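Local atomic coordinates of putative molybdenum carrier protein (PDB entry 3IMK), a protein that is of unknown function but, as a putative molybdenum carrier protein of the circularly permuted YpsA branch of the SLOG clan, may bind a molybdenum-containing ligand. Residues 9-14 and 25-30; 78-83 and 150-155. All coordinates share one frame; numbering follows the deposited sequence. Where two conformers were deposited one is given.

Contact 1: 9-14 and 25-30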
loop_
_atom_site.group_PDB
_atom_site.type_symbol
_atom_site.label_atom_id
_atom_site.label_comp_id
_atom_site.label_asym_id
_atom_site.label_seq_id
_atom_site.Cartn_x
_atom_site.Cartn_y
_atom_site.Cartn_z
ATOM N N THR A 9 11.571 6.385 2.265
ATOM C CA THR A 9 11.444 7.719 2.813
ATOM C C THR A 9 10.015 8.112 3.061
ATOM O O THR A 9 9.741 9.073 3.769
ATOM C CB THR A 9 12.090 8.742 1.872
ATOM O OG1 THR A 9 11.374 8.667 0.615
ATOM C CG2 THR A 9 13.605 8.450 1.700
ATOM N N LYS A 10 9.068 7.401 2.449
ATOM C CA LYS A 10 7.635 7.713 2.635
ATOM C C LYS A 10 6.781 6.510 2.223
ATOM O O LYS A 10 7.069 5.874 1.189
ATOM C CB LYS A 10 7.215 8.934 1.814
ATOM C CG LYS A 10 5.825 9.523 2.142
ATOM C CD LYS A 10 5.507 10.756 1.287
ATOM C CE LYS A 10 4.178 11.444 1.683
ATOM N NZ LYS A 10 3.863 12.844 1.117
ATOM N N ILE A 11 5.754 6.219 3.027
ATOM C CA ILE A 11 4.714 5.241 2.714
ATOM C C ILE A 11 3.450 5.995 2.447
ATOM O O ILE A 11 3.087 6.876 3.229
ATOM C CB ILE A 11 4.524 4.222 3.840
ATOM C CG1 ILE A 11 5.742 3.274 3.877
ATOM C CG2 ILE A 11 3.204 3.409 3.648
ATOM C CD1 ILE A 11 5.839 2.387 5.151
ATOM N N ILE A 12 2.765 5.680 1.345
ATOM C CA ILE A 12 1.458 6.246 1.115
ATOM C C ILE A 12 0.385 5.179 0.899
ATOM O O ILE A 12 0.695 4.061 0.512
ATOM C CB ILE A 12 1.445 7.271 -0.055
ATOM C CG1 ILE A 12 1.579 6.633 -1.440
ATOM C CG2 ILE A 12 2.553 8.341 0.129
ATOM C CD1 ILE A 12 1.295 7.647 -2.613
ATOM N N SER A 13 -0.875 5.570 1.093
ATOM C CA SER A 13 -1.983 4.711 0.711
ATOM C C SER A 13 -3.247 5.553 0.572
ATOM O O SER A 13 -3.248 6.736 0.838
ATOM C CB SER A 13 -2.212 3.629 1.749
ATOM O OG SER A 13 -2.947 4.132 2.880
ATOM N N GLY A 14 -4.312 4.885 0.171
ATOM C CA GLY A 14 -5.595 5.531 -0.081
ATOM C C GLY A 14 -6.505 5.585 1.122
ATOM O O GLY A 14 -7.649 5.966 0.983
ATOM N N ASP A 25 -0.605 2.794 9.643
ATOM C CA ASP A 25 -0.376 2.516 11.050
ATOM C C ASP A 25 1.054 2.030 11.225
ATOM O O ASP A 25 1.733 2.385 12.209
ATOM C CB ASP A 25 -1.391 1.490 11.563
ATOM C CG ASP A 25 -2.777 2.054 11.709
ATOM O OD1 ASP A 25 -2.913 3.297 11.770
ATOM O OD2 ASP A 25 -3.744 1.256 11.838
ATOM N N PHE A 26 1.547 1.254 10.265
ATOM C CA PHE A 26 2.924 0.776 10.289
ATOM C C PHE A 26 3.873 1.965 10.196
ATOM O O PHE A 26 4.834 2.077 10.953
ATOM C CB PHE A 26 3.212 -0.175 9.127
ATOM C CG PHE A 26 4.622 -0.695 9.124
ATOM C CD1 PHE A 26 4.958 -1.748 9.971
ATOM C CD2 PHE A 26 5.602 -0.077 8.393
ATOM C CE1 PHE A 26 6.264 -2.199 10.046
ATOM C CE2 PHE A 26 6.934 -0.530 8.470
ATOM C CZ PHE A 26 7.230 -1.596 9.330
ATOM N N ALA A 27 3.620 2.852 9.217
ATOM C CA ALA A 27 4.491 4.031 9.043
ATOM C C ALA A 27 4.542 4.823 10.350
ATOM O O ALA A 27 5.608 5.236 10.811
ATOM C CB ALA A 27 4.001 4.914 7.890
ATOM N N ILE A 28 3.383 5.091 10.935
ATOM C CA ILE A 28 3.307 5.854 12.186
ATOM C C ILE A 28 4.102 5.170 13.323
ATOM O O ILE A 28 4.935 5.813 13.981
ATOM C CB ILE A 28 1.836 6.094 12.572
ATOM C CG1 ILE A 28 1.184 7.078 11.562
ATOM C CG2 ILE A 28 1.701 6.683 14.022
ATOM C CD1 ILE A 28 -0.321 7.143 11.578
ATOM N N LYS A 29 3.913 3.864 13.463
ATOM C CA LYS A 29 4.589 3.086 14.508
ATOM C C LYS A 29 6.112 3.174 14.360
ATOM O O LYS A 29 6.846 3.283 15.353
ATOM C CB LYS A 29 4.105 1.628 14.453
ATOM C CG LYS A 29 4.693 0.676 15.475
ATOM C CD LYS A 29 4.034 -0.695 15.291
ATOM C CE LYS A 29 4.742 -1.845 16.000
ATOM N NZ LYS A 29 4.196 -3.119 15.434
ATOM N N HIS A 30 6.613 3.172 13.131
ATOM C CA HIS A 30 8.066 3.204 12.855
ATOM C C HIS A 30 8.636 4.577 12.475
ATOM O O HIS A 30 9.800 4.709 12.086
ATOM C CB HIS A 30 8.422 2.141 11.836
ATOM C CG HIS A 30 8.179 0.770 12.378
ATOM N ND1 HIS A 30 9.154 0.090 13.084
ATOM C CD2 HIS A 30 7.061 0.004 12.432
ATOM C CE1 HIS A 30 8.656 -1.074 13.483
ATOM N NE2 HIS A 30 7.392 -1.154 13.097
#

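Contact 2: 78-83 and 150-155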
loop_
_atom_site.group_PDB
_atom_site.type_symbol
_atom_site.label_atom_id
_atom_site.label_comp_id
_atom_site.label_asym_id
_atom_site.label_seq_id
_atom_site.Cartn_x
_atom_site.Cartn_y
_atom_site.Cartn_z
ATOM N N LEU A 78 3.118 -1.596 -4.039
ATOM C CA LEU A 78 3.100 -2.922 -3.455
ATOM C C LEU A 78 1.623 -3.252 -3.204
ATOM O O LEU A 78 0.962 -2.481 -2.503
ATOM C CB LEU A 78 3.864 -2.943 -2.135
ATOM C CG LEU A 78 3.741 -4.197 -1.259
ATOM C CD1 LEU A 78 4.279 -5.449 -1.999
ATOM C CD2 LEU A 78 4.525 -3.995 0.039
ATOM N N ILE A 79 1.111 -4.366 -3.745
ATOM C CA ILE A 79 -0.292 -4.786 -3.570
ATOM C C ILE A 79 -0.263 -6.090 -2.751
ATOM O O ILE A 79 0.398 -7.035 -3.135
ATOM C CB ILE A 79 -1.056 -5.015 -4.905
ATOM C CG1 ILE A 79 -0.856 -3.806 -5.845
ATOM C CG2 ILE A 79 -2.534 -5.233 -4.581
ATOM C CD1 ILE A 79 -1.453 -3.952 -7.247
ATOM N N ILE A 80 -0.956 -6.115 -1.626
ATOM C CA ILE A 80 -0.981 -7.265 -0.735
ATOM C C ILE A 80 -2.409 -7.840 -0.702
ATOM O O ILE A 80 -3.351 -7.107 -0.452
ATOM C CB ILE A 80 -0.526 -6.847 0.683
ATOM C CG1 ILE A 80 0.804 -6.091 0.636
ATOM C CG2 ILE A 80 -0.446 -8.108 1.578
ATOM C CD1 ILE A 80 1.157 -5.317 1.937
ATOM N N SER A 81 -2.551 -9.161 -0.875
ATOM C CA SER A 81 -3.836 -9.829 -0.838
ATOM C C SER A 81 -3.695 -11.248 -0.334
ATOM O O SER A 81 -2.581 -11.767 -0.173
ATOM C CB SER A 81 -4.447 -9.900 -2.237
ATOM O OG SER A 81 -3.779 -10.828 -3.050
ATOM N N HIS A 82 -4.852 -11.858 -0.134
ATOM C CA HIS A 82 -5.006 -13.314 -0.075
ATOM C C HIS A 82 -5.812 -13.734 -1.266
ATOM O O HIS A 82 -7.010 -13.434 -1.336
ATOM C CB HIS A 82 -5.670 -13.779 1.228
ATOM C CG HIS A 82 -4.884 -13.465 2.463
ATOM N ND1 HIS A 82 -5.269 -12.478 3.346
ATOM C CD2 HIS A 82 -3.744 -14.003 2.968
ATOM C CE1 HIS A 82 -4.409 -12.440 4.352
ATOM N NE2 HIS A 82 -3.460 -13.340 4.138
ATOM N N GLY A 83 -5.146 -14.324 -2.252
ATOM C CA GLY A 83 -5.797 -14.743 -3.481
ATOM C C GLY A 83 -5.616 -13.751 -4.634
ATOM O O GLY A 83 -5.006 -12.676 -4.495
HETATM N N MSE A 150 0.437 -5.663 8.432
HETATM C CA MSE A 150 1.326 -5.257 9.536
HETATM C C MSE A 150 2.485 -6.234 9.704
HETATM O O MSE A 150 3.631 -5.818 9.857
HETATM C CB MSE A 150 0.555 -5.091 10.862
HETATM C CG MSE A 150 -0.537 -4.022 10.846
HETATM SE SE MSE A 150 0.197 -2.258 10.825
HETATM C CE MSE A 150 0.980 -2.067 12.606
ATOM N N ASP A 151 2.162 -7.525 9.720
ATOM C CA ASP A 151 3.144 -8.561 10.015
ATOM C C ASP A 151 4.178 -8.607 8.882
ATOM O O ASP A 151 5.368 -8.733 9.139
ATOM C CB ASP A 151 2.460 -9.931 10.160
ATOM C CG ASP A 151 1.597 -10.069 11.385
ATOM O OD1 ASP A 151 1.692 -9.222 12.291
ATOM O OD2 ASP A 151 0.800 -11.069 11.436
ATOM N N LEU A 152 3.719 -8.479 7.639
ATOM C CA LEU A 152 4.619 -8.468 6.491
ATOM C C LEU A 152 5.589 -7.273 6.550
ATOM O O LEU A 152 6.802 -7.398 6.320
ATOM C CB LEU A 152 3.798 -8.447 5.178
ATOM C CG LEU A 152 4.591 -8.336 3.869
ATOM C CD1 LEU A 152 5.610 -9.472 3.753
ATOM C CD2 LEU A 152 3.595 -8.377 2.717
ATOM N N LEU A 153 5.036 -6.084 6.777
ATOM C CA LEU A 153 5.875 -4.888 6.832
ATOM C C LEU A 153 6.879 -4.955 7.981
ATOM O O LEU A 153 8.022 -4.465 7.853
ATOM C CB LEU A 153 4.997 -3.625 6.878
ATOM C CG LEU A 153 4.178 -3.359 5.611
ATOM C CD1 LEU A 153 3.232 -2.147 5.824
ATOM C CD2 LEU A 153 5.037 -3.188 4.380
ATOM N N GLU A 154 6.469 -5.557 9.090
ATOM C CA GLU A 154 7.404 -5.742 10.193
ATOM C C GLU A 154 8.618 -6.570 9.789
ATOM O O GLU A 154 9.741 -6.262 10.175
ATOM C CB GLU A 154 6.715 -6.315 11.409
ATOM C CG GLU A 154 5.787 -5.279 12.087
ATOM C CD GLU A 154 6.520 -4.205 12.979
ATOM O OE1 GLU A 154 7.696 -4.419 13.385
ATOM O OE2 GLU A 154 5.850 -3.180 13.303
ATOM N N VAL A 155 8.402 -7.633 9.033
ATOM C CA VAL A 155 9.555 -8.455 8.595
ATOM C C VAL A 155 10.379 -7.704 7.569
ATOM O O VAL A 155 11.613 -7.724 7.619
ATOM C CB VAL A 155 9.110 -9.857 8.044
ATOM C CG1 VAL A 155 10.331 -10.659 7.552
ATOM C CG2 VAL A 155 8.286 -10.634 9.103
#

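Contact 1: 9-14 and 25-30
In the beta-alpha-beta unit formed by strand 10-12, helix 19-29 and strand 34-38, I11 is the strand residue that meets A27 and F26 on the last turn of the helix. The contact is wholly apolar and buried, with no hydrogen bond across it. The two backbones come nearest at I11 and A27, whose CA atoms lie 6.4 Å apart, a close approach consistent with the short side chain of alanine at this position. There the branch point of the isoleucine, CB, sits 4.1 Å from A27 CB. With CG1 placed beside the backbone N and anti to the carbonyl carbon (chi1 -71°), the longer arm of I11 then runs on past the alanine methyl, and CD1 stays within 4.2 Å of A27 CB. The same CD1 reaches the rim of the F26 ring, 4.1 Å from CD2 and near the ring plane, so the methyl abuts an edge and not a face; the two side chains cross at about a right angle. Over one face of that ring, offset toward the rim, lies H30 CD2, 3.3 Å above the ring plane. I11 also touches A23 one turn earlier in the helix and I134 on the adjacent strand 131-135. This packing of a helix on its own preceding strand is characteristic of the beta-alpha-beta crossover in Rossmann-like folds.

Contact 2: 78-83 and 150-155
I80 and L78 of strand 76-81 meet L152 and L153 of helix 145-157 through apolar contacts alone, in two pairs. In the first, I80 and L152 reach toward each other tip to tip: I80 CD1 stands 4.0 Å from L152 CD2, and I80 CG1 is scarcely farther from that methyl. The leucine has its CG anti to the backbone N (chi1 176°), which directs the branched end toward the strand, where it meets the isoleucine reaching from the other side; the backbones are closest at these two residues, their CA atoms 9.2 Å apart. In the second and looser pair, L78 CD2 lies 4.4 Å from L153 CD2; the bond from CA to CB of L153 does not aim at the strand, and it is the CD2 branch that closes the distance. L78 and I80, two residues apart, thus present the same face of the parallel sheet to the C-terminal helix, the layering expected of a Rossmann-like alpha/beta fold. I80 also touches I145 and T149 of that helix, and I120 of helix 113-126 touches both L78 and L152.

Polar bonds lie to the side. At the end of the strand, S81 OG donates to G83 O over 2.6 Å, in the carbonyl plane and with a C=O...donor angle of 153°, bridging to the segment that follows; H105 NE2 is a second partner of the hydroxyl. On the helix, E154 N bonds to M150 O at 3.0 Å.

Overall arrangement
Contacts 1 and 2 set neighbouring helices against the same face of one parallel sheet. Their centres are about 13 Å apart, and strand 131-135 runs between the strands they use. Helices 19-29 and 145-157 meet directly: F26 CZ packs against the backbone carbonyl L153 O at 3.3 Å. The join also has a polar part, where E154 OE2 forms a salt bridge with K29 NZ at 2.7 Å and a probable hydrogen bond with H30 NE2 at 2.6 Å. None of the residues lining the pocket of the methoxy-capped polyether ligand, such as W37 and K69, belongs to either contact.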